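Local coordinates for protein phospholipase C-beta (PLC-beta) (Sepia officinalis, PDB 3QR0) that belongs to the phosphoinositide-specific phospholipase C family, combining PH, EF-hand, TIM-barrel and C2 domains, and binds a calcium ion in its barrel, at residues 337-343 / 355-359; 368-372 / 381-385. Residue numbers count along the deposited sequence, not the author numbering.

Interaction 1. Residues 337-343 / 355-359. With CA (calcium ion), chain B.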
ATOM      1  N   SER A 337      -4.265   9.376   8.550  1.00 19.99           N
ATOM      2  CA  SER A 337      -2.976   9.605   9.194  1.00 20.58           C
ATOM      3  C   SER A 337      -3.119  10.444  10.471  1.00 21.31           C
ATOM      4  O   SER A 337      -3.865  11.420  10.494  1.00 21.61           O
ATOM      5  CB  SER A 337      -2.054  10.327   8.209  1.00 20.67           C
ATOM      6  OG  SER A 337      -0.972  10.945   8.871  1.00 22.05           O
ATOM      7  N   HIS A 338      -2.390  10.061  11.521  1.00 21.78           N
ATOM      8  CA  HIS A 338      -2.331  10.811  12.789  1.00 22.44           C
ATOM      9  C   HIS A 338      -1.046  11.653  12.897  1.00 22.95           C
ATOM     10  O   HIS A 338       0.021  11.200  12.469  1.00 23.00           O
ATOM     11  CB  HIS A 338      -2.376   9.837  13.978  1.00 22.62           C
ATOM     12  CG  HIS A 338      -2.115  10.489  15.304  1.00 22.80           C
ATOM     13  ND1 HIS A 338      -0.981  10.243  16.048  1.00 22.90           N
ATOM     14  CD2 HIS A 338      -2.840  11.385  16.013  1.00 23.49           C
ATOM     15  CE1 HIS A 338      -1.022  10.958  17.159  1.00 23.09           C
ATOM     16  NE2 HIS A 338      -2.139  11.661  17.161  1.00 22.88           N
ATOM     17  N   ASN A 339      -1.150  12.837  13.524  1.00 23.47           N
ATOM     18  CA  ASN A 339      -0.029  13.806  13.669  1.00 23.28           C
ATOM     19  C   ASN A 339       0.918  13.681  12.483  1.00 22.84           C
ATOM     20  O   ASN A 339       2.098  13.333  12.620  1.00 22.87           O
ATOM     21  CB  ASN A 339       0.730  13.640  15.006  1.00 23.50           C
ATOM     22  CG  ASN A 339       0.004  14.271  16.208  1.00 23.91           C
ATOM     23  OD1 ASN A 339      -1.015  14.953  16.064  1.00 21.46           O
ATOM     24  ND2 ASN A 339       0.548  14.045  17.404  1.00 23.77           N
ATOM     25  N   THR A 340       0.357  13.968  11.318  1.00 22.68           N
ATOM     26  CA  THR A 340       0.968  13.694  10.022  1.00 22.35           C
ATOM     27  C   THR A 340       2.318  14.384   9.849  1.00 22.07           C
ATOM     28  O   THR A 340       3.219  13.850   9.195  1.00 22.25           O
ATOM     29  CB  THR A 340       0.016  14.163   8.902  1.00 22.44           C
ATOM     30  OG1 THR A 340      -1.298  13.648   9.154  1.00 22.87           O
ATOM     31  CG2 THR A 340       0.503  13.704   7.524  1.00 22.27           C
ATOM     32  N   TYR A 341       2.439  15.568  10.445  1.00 21.62           N
ATOM     33  CA  TYR A 341       3.663  16.371  10.413  1.00 21.34           C
ATOM     34  C   TYR A 341       4.903  15.696  11.019  1.00 21.14           C
ATOM     35  O   TYR A 341       6.024  16.067  10.682  1.00 20.80           O
ATOM     36  CB  TYR A 341       3.428  17.744  11.090  1.00 21.66           C
ATOM     37  CG  TYR A 341       2.950  17.650  12.525  1.00 21.60           C
ATOM     38  CD1 TYR A 341       3.858  17.680  13.580  1.00 21.04           C
ATOM     39  CD2 TYR A 341       1.594  17.532  12.825  1.00 19.72           C
ATOM     40  CE1 TYR A 341       3.433  17.587  14.894  1.00 20.98           C
ATOM     41  CE2 TYR A 341       1.161  17.430  14.131  1.00 20.77           C
ATOM     42  CZ  TYR A 341       2.087  17.463  15.167  1.00 21.02           C
ATOM     43  OH  TYR A 341       1.669  17.364  16.468  1.00 20.54           O
ATOM     44  N   LEU A 342       4.711  14.711  11.899  1.00 20.92           N
ATOM     45  CA  LEU A 342       5.831  14.053  12.580  1.00 20.97           C
ATOM     46  C   LEU A 342       6.441  12.923  11.749  1.00 20.74           C
ATOM     47  O   LEU A 342       5.724  12.063  11.227  1.00 19.83           O
ATOM     48  CB  LEU A 342       5.386  13.514  13.945  1.00 21.50           C
ATOM     49  CG  LEU A 342       4.958  14.580  14.955  1.00 22.29           C
ATOM     50  CD1 LEU A 342       4.400  13.938  16.221  1.00 23.46           C
ATOM     51  CD2 LEU A 342       6.112  15.533  15.287  1.00 22.72           C
ATOM     52  N   THR A 343       7.766  12.923  11.632  1.00 21.18           N
ATOM     53  CA  THR A 343       8.458  11.888  10.871  1.00 21.30           C
ATOM     54  C   THR A 343       9.136  10.843  11.755  1.00 21.26           C
ATOM     55  O   THR A 343       9.722   9.895  11.236  1.00 20.63           O
ATOM     56  CB  THR A 343       9.490  12.493   9.915  1.00 21.93           C
ATOM     57  OG1 THR A 343      10.478  13.212  10.663  1.00 22.51           O
ATOM     58  CG2 THR A 343       8.791  13.422   8.920  1.00 22.50           C
ATOM     59  N   ILE A 355       6.614  15.294   4.370  1.00 19.93           N
ATOM     60  CA  ILE A 355       5.820  14.148   4.833  1.00 19.34           C
ATOM     61  C   ILE A 355       4.349  14.248   4.404  1.00 19.11           C
ATOM     62  O   ILE A 355       3.717  13.229   4.136  1.00 18.97           O
ATOM     63  CB  ILE A 355       5.943  13.946   6.381  1.00 19.26           C
ATOM     64  CG1 ILE A 355       5.320  12.613   6.826  1.00 19.64           C
ATOM     65  CG2 ILE A 355       5.306  15.106   7.136  1.00 19.17           C
ATOM     66  CD1 ILE A 355       5.901  11.384   6.149  1.00 19.68           C
ATOM     67  N   TYR A 356       3.806  15.464   4.319  1.00 19.45           N
ATOM     68  CA  TYR A 356       2.429  15.643   3.837  1.00 19.52           C
ATOM     69  C   TYR A 356       2.262  15.184   2.394  1.00 19.29           C
ATOM     70  O   TYR A 356       1.280  14.526   2.059  1.00 19.08           O
ATOM     71  CB  TYR A 356       1.952  17.089   4.001  1.00 20.03           C
ATOM     72  CG  TYR A 356       1.567  17.413   5.423  1.00 20.15           C
ATOM     73  CD1 TYR A 356       0.266  17.201   5.883  1.00 19.13           C
ATOM     74  CD2 TYR A 356       2.509  17.909   6.316  1.00 21.00           C
ATOM     75  CE1 TYR A 356      -0.082  17.485   7.199  1.00 19.08           C
ATOM     76  CE2 TYR A 356       2.171  18.200   7.627  1.00 21.22           C
ATOM     77  CZ  TYR A 356       0.884  17.985   8.065  1.00 20.56           C
ATOM     78  OH  TYR A 356       0.573  18.276   9.373  1.00 20.89           O
ATOM     79  N   ARG A 357       3.228  15.519   1.544  1.00 19.68           N
ATOM     80  CA  ARG A 357       3.203  15.063   0.163  1.00 19.53           C
ATOM     81  C   ARG A 357       3.293  13.537   0.151  1.00 19.21           C
ATOM     82  O   ARG A 357       2.511  12.876  -0.518  1.00 18.93           O
ATOM     83  CB  ARG A 357       4.355  15.677  -0.643  1.00 19.98           C
ATOM     84  CG  ARG A 357       4.338  17.189  -0.710  1.00 20.22           C
ATOM     85  CD  ARG A 357       5.357  17.737  -1.704  1.00 20.94           C
ATOM     86  NE  ARG A 357       5.420  19.196  -1.637  1.00 20.58           N
ATOM     87  CZ  ARG A 357       6.231  19.912  -0.849  1.00 22.02           C
ATOM     88  NH1 ARG A 357       7.114  19.334  -0.043  1.00 22.68           N
ATOM     89  NH2 ARG A 357       6.168  21.234  -0.885  1.00 22.99           N
ATOM     90  N   GLN A 358       4.223  12.973   0.923  1.00 19.00           N
ATOM     91  CA  GLN A 358       4.427  11.522   0.909  1.00 18.73           C
ATOM     92  C   GLN A 358       3.206  10.749   1.394  1.00 18.43           C
ATOM     93  O   GLN A 358       2.862   9.715   0.819  1.00 18.47           O
ATOM     94  CB  GLN A 358       5.664  11.117   1.720  1.00 18.68           C
ATOM     95  CG  GLN A 358       6.980  11.579   1.112  1.00 19.20           C
ATOM     96  CD  GLN A 358       7.187  11.087  -0.307  1.00 19.18           C
ATOM     97  OE1 GLN A 358       6.933   9.921  -0.615  1.00 19.40           O
ATOM     98  NE2 GLN A 358       7.660  11.974  -1.180  1.00 18.94           N
ATOM     99  N   VAL A 359       2.555  11.241   2.444  1.00 18.55           N
ATOM    100  CA  VAL A 359       1.363  10.573   2.977  1.00 18.61           C
ATOM    101  C   VAL A 359       0.208  10.601   1.969  1.00 18.76           C
ATOM    102  O   VAL A 359      -0.473   9.585   1.763  1.00 18.84           O
ATOM    103  CB  VAL A 359       0.951  11.168   4.347  1.00 18.66           C
ATOM    104  CG1 VAL A 359      -0.426  10.678   4.769  1.00 19.10           C
ATOM    105  CG2 VAL A 359       1.998  10.802   5.400  1.00 18.81           C
TER
HETATM  106 CA    CA B1000      -2.525  16.163  17.267  1.00 22.54          CA
HETATM  107  O   HOH W   1      -3.158  14.043  18.286  1.00 21.27           O
HETATM  108  O   HOH W   2      -1.341  15.757  19.383  1.00 20.83           O

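Interaction 2. Residues 368-372 / 381-385. With CA (calcium ion), chain B.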
ATOM      1  N   GLU A 368      -3.718  15.236   9.641  1.00 22.94           N
ATOM      2  CA  GLU A 368      -3.823  16.059  10.831  1.00 23.20           C
ATOM      3  C   GLU A 368      -2.819  17.209  10.809  1.00 23.14           C
ATOM      4  O   GLU A 368      -1.655  17.027  10.444  1.00 23.19           O
ATOM      5  CB  GLU A 368      -3.616  15.208  12.073  1.00 23.47           C
ATOM      6  CG  GLU A 368      -3.862  15.954  13.381  1.00 24.68           C
ATOM      7  CD  GLU A 368      -3.911  15.030  14.573  1.00 26.18           C
ATOM      8  OE1 GLU A 368      -3.673  13.819  14.391  1.00 28.58           O
ATOM      9  OE2 GLU A 368      -4.176  15.508  15.698  1.00 26.44           O
ATOM     10  N   LEU A 369      -3.294  18.386  11.200  1.00 23.11           N
ATOM     11  CA  LEU A 369      -2.481  19.587  11.298  1.00 23.19           C
ATOM     12  C   LEU A 369      -2.690  20.168  12.695  1.00 23.36           C
ATOM     13  O   LEU A 369      -3.794  20.619  13.023  1.00 23.64           O
ATOM     14  CB  LEU A 369      -2.891  20.614  10.231  1.00 23.42           C
ATOM     15  CG  LEU A 369      -2.665  20.312   8.736  1.00 23.42           C
ATOM     16  CD1 LEU A 369      -3.561  19.188   8.207  1.00 22.68           C
ATOM     17  CD2 LEU A 369      -2.890  21.572   7.901  1.00 23.07           C
ATOM     18  N   ASP A 370      -1.639  20.123  13.515  1.00 23.08           N
ATOM     19  CA  ASP A 370      -1.651  20.710  14.858  1.00 23.15           C
ATOM     20  C   ASP A 370      -1.128  22.132  14.754  1.00 23.77           C
ATOM     21  O   ASP A 370       0.083  22.344  14.620  1.00 23.41           O
ATOM     22  CB  ASP A 370      -0.747  19.923  15.818  1.00 22.90           C
ATOM     23  CG  ASP A 370      -1.319  18.577  16.216  1.00 22.14           C
ATOM     24  OD1 ASP A 370      -2.343  18.132  15.653  1.00 21.47           O
ATOM     25  OD2 ASP A 370      -0.722  17.931  17.101  1.00 22.83           O
ATOM     26  N   CYS A 371      -2.034  23.104  14.846  1.00 24.56           N
ATOM     27  CA  CYS A 371      -1.697  24.503  14.588  1.00 25.78           C
ATOM     28  C   CYS A 371      -1.454  25.289  15.878  1.00 26.36           C
ATOM     29  O   CYS A 371      -2.277  25.260  16.791  1.00 26.53           O
ATOM     30  CB  CYS A 371      -2.805  25.162  13.767  1.00 26.15           C
ATOM     31  SG  CYS A 371      -3.222  24.231  12.275  1.00 28.77           S
ATOM     32  N   TRP A 372      -0.321  25.987  15.933  1.00 26.80           N
ATOM     33  CA  TRP A 372       0.063  26.808  17.087  1.00 27.61           C
ATOM     34  C   TRP A 372       0.517  28.198  16.628  1.00 28.57           C
ATOM     35  O   TRP A 372       0.905  28.388  15.468  1.00 27.75           O
ATOM     36  CB  TRP A 372       1.194  26.123  17.875  1.00 27.41           C
ATOM     37  CG  TRP A 372       0.812  24.768  18.422  1.00 26.37           C
ATOM     38  CD1 TRP A 372       0.851  23.577  17.758  1.00 24.95           C
ATOM     39  CD2 TRP A 372       0.333  24.476  19.742  1.00 26.29           C
ATOM     40  NE1 TRP A 372       0.431  22.559  18.585  1.00 25.22           N
ATOM     41  CE2 TRP A 372       0.100  23.086  19.805  1.00 25.48           C
ATOM     42  CE3 TRP A 372       0.081  25.256  20.877  1.00 27.73           C
ATOM     43  CZ2 TRP A 372      -0.384  22.457  20.959  1.00 25.88           C
ATOM     44  CZ3 TRP A 372      -0.401  24.630  22.026  1.00 27.94           C
ATOM     45  CH2 TRP A 372      -0.625  23.243  22.056  1.00 27.07           C
ATOM     46  N   ILE A 381       3.102  24.548  12.601  1.00 23.55           N
ATOM     47  CA  ILE A 381       2.636  23.204  12.930  1.00 22.55           C
ATOM     48  C   ILE A 381       3.716  22.489  13.727  1.00 22.42           C
ATOM     49  O   ILE A 381       4.885  22.476  13.335  1.00 22.25           O
ATOM     50  CB  ILE A 381       2.293  22.402  11.667  1.00 21.97           C
ATOM     51  CG1 ILE A 381       1.030  22.973  11.019  1.00 22.26           C
ATOM     52  CG2 ILE A 381       2.102  20.910  11.996  1.00 20.54           C
ATOM     53  CD1 ILE A 381       0.663  22.324   9.684  1.00 21.14           C
ATOM     54  N   THR A 382       3.318  21.906  14.854  1.00 22.53           N
ATOM     55  CA  THR A 382       4.236  21.179  15.721  1.00 22.67           C
ATOM     56  C   THR A 382       3.445  20.417  16.780  1.00 22.78           C
ATOM     57  O   THR A 382       2.228  20.598  16.901  1.00 22.75           O
ATOM     58  CB  THR A 382       5.249  22.135  16.420  1.00 23.25           C
ATOM     59  OG1 THR A 382       6.305  21.370  17.014  1.00 23.47           O
ATOM     60  CG2 THR A 382       4.571  22.991  17.494  1.00 23.41           C
ATOM     61  N   HIS A 383       4.131  19.564  17.537  1.00 22.69           N
ATOM     62  CA  HIS A 383       3.520  18.905  18.688  1.00 22.94           C
ATOM     63  C   HIS A 383       3.775  19.780  19.910  1.00 23.72           C
ATOM     64  O   HIS A 383       4.907  19.885  20.388  1.00 23.60           O
ATOM     65  CB  HIS A 383       4.085  17.490  18.884  1.00 22.77           C
ATOM     66  CG  HIS A 383       3.250  16.618  19.775  1.00 23.41           C
ATOM     67  ND1 HIS A 383       3.671  15.379  20.209  1.00 23.32           N
ATOM     68  CD2 HIS A 383       2.018  16.804  20.310  1.00 24.49           C
ATOM     69  CE1 HIS A 383       2.737  14.839  20.972  1.00 24.21           C
ATOM     70  NE2 HIS A 383       1.722  15.682  21.051  1.00 25.10           N
ATOM     71  N   GLY A 384       2.720  20.425  20.398  1.00 24.23           N
ATOM     72  CA  GLY A 384       2.839  21.389  21.484  1.00 25.34           C
ATOM     73  C   GLY A 384       3.415  20.835  22.776  1.00 26.08           C
ATOM     74  O   GLY A 384       3.166  19.683  23.132  1.00 25.59           O
ATOM     75  N   PHE A 385       4.185  21.676  23.464  1.00 27.51           N
ATOM     76  CA  PHE A 385       4.833  21.350  24.737  1.00 28.83           C
ATOM     77  C   PHE A 385       5.811  20.169  24.661  1.00 28.83           C
ATOM     78  O   PHE A 385       6.032  19.473  25.655  1.00 29.42           O
ATOM     79  CB  PHE A 385       3.793  21.125  25.838  1.00 29.33           C
ATOM     80  CG  PHE A 385       2.826  22.265  25.996  1.00 30.88           C
ATOM     81  CD1 PHE A 385       3.154  23.361  26.779  1.00 33.25           C
ATOM     82  CD2 PHE A 385       1.589  22.238  25.370  1.00 32.17           C
ATOM     83  CE1 PHE A 385       2.256  24.423  26.932  1.00 34.42           C
ATOM     84  CE2 PHE A 385       0.691  23.295  25.515  1.00 32.55           C
ATOM     85  CZ  PHE A 385       1.027  24.383  26.293  1.00 33.44           C
TER
HETATM   86 CA    CA B1000      -2.525  16.163  17.267  1.00 22.54          CA
HETATM   87  O   HOH W   3       0.073  19.543  19.297  1.00 22.88           O
HETATM   88  O   HOH W   2      -1.341  15.757  19.383  1.00 20.83           O
HETATM   89  O   HOH W   1      -3.158  14.043  18.286  1.00 21.27           O

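Interaction 1. Residues 337-343 / 355-359
This is a buried, largely apolar packing contact between the loop that follows strand 332-334 and one side of helix 354-361, in the X half of the TIM barrel. T340 is central to it. Its CG2 lies over one face of the Y356 ring, 4.1 Å from the ring centroid and 25° off the normal, a CH-pi contact, and the same methyl is 3.9 Å from CG2 of V359. One helical turn separates I355 from V359, so both point at the loop: V359 CG1 meets S337 CB at 3.8 Å, while I355 CG2 sits 3.2 Å from the T340 carbonyl O, and I355 CB is 3.9 Å from T343 CG2. Y356 reaches along the loop until its OH is 3.4 Å from Y341 CB, near the plane of the Y341 ring; that hydroxyl is hydrogen-bonded to the E368 carbonyl on strand 366-372.

The loop has its own bracing. A type I turn runs from N339 to L342, with L342 N bonded to N339 O at 3.0 Å, and the hydroxyls S337 OG and T340 OG1 are hydrogen-bonded at 2.7 Å. While T340 faces the helix, N339 points away from it and binds calcium through OD1 at 2.3 Å. H338 NE2 is 2.8 Å from water 1, itself a calcium ligand, and Y341 OH is hydrogen-bonded to D370 OD2. One side of the turn thus packs on a helix while the other supplies a ligand to the calcium site, whose other protein ligands are E368, D370 and E417, an arrangement characteristic of the phosphoinositide-specific phospholipase C barrel.

Interaction 2. Residues 368-372 / 381-385
E368 opens the segment by placing OE2 2.4 Å from the calcium ion; its other carboxylate oxygen, OE1, forms a salt bridge with R570 of the Y half. L369 follows, its CB 4.0 Å from CD1 of I381, in an apolar patch that also takes in Y356 and F393. At D370 backbone and side chain do different jobs. The carbonyl O accepts a hydrogen bond from T382 N (3.3 Å) and a CA-H...O contact from I381 CA (3.2 Å), whereas OD1 and OD2 grip the calcium in bidentate fashion, each at 2.5 Å. Y341 OH also hydrogen-bonds to OD2. C371 then pairs with I381 as an antiparallel, non-hydrogen-bonded bridge, CA to CA 4.8 Å. Here strand 366-372, a barrel strand lying parallel to 412-418, takes strand 380-381 on its other edge, and the chain beyond I381 leaves the sheet as a loop beside the metal site. W372 ends the walk, its indole packed along that loop: CZ2 is 3.4 Å from G384 CA, and CH2 is 3.7 Å from F385 CE2. Water 3 accepts from W372 NE1 (3.1 Å) and G384 N (3.0 Å) and donates to D370 OD2 (2.8 Å).

In the fold
From the N terminus, the chain leaves strand 332-334, forms the 337-343 turn and comes back as helix 354-361, closing interaction 1. A short connection leads from the helix into strand 366-372 and, after a brief excursion, the chain returns along 381-385 to close interaction 2. The two loops are in series and neither encloses the other, yet their centres are only 12 Å apart. Two hydrogen bonds link the contacts, Y356 OH to E368 O at 2.8 Å and Y341 OH to D370 OD2 at 2.5 Å. Each interaction supplies calcium ligands, and waters 1 and 2 are common to both, so the 337-343 loop and strand 366-372 converge on one metal site, with the helix packed behind them.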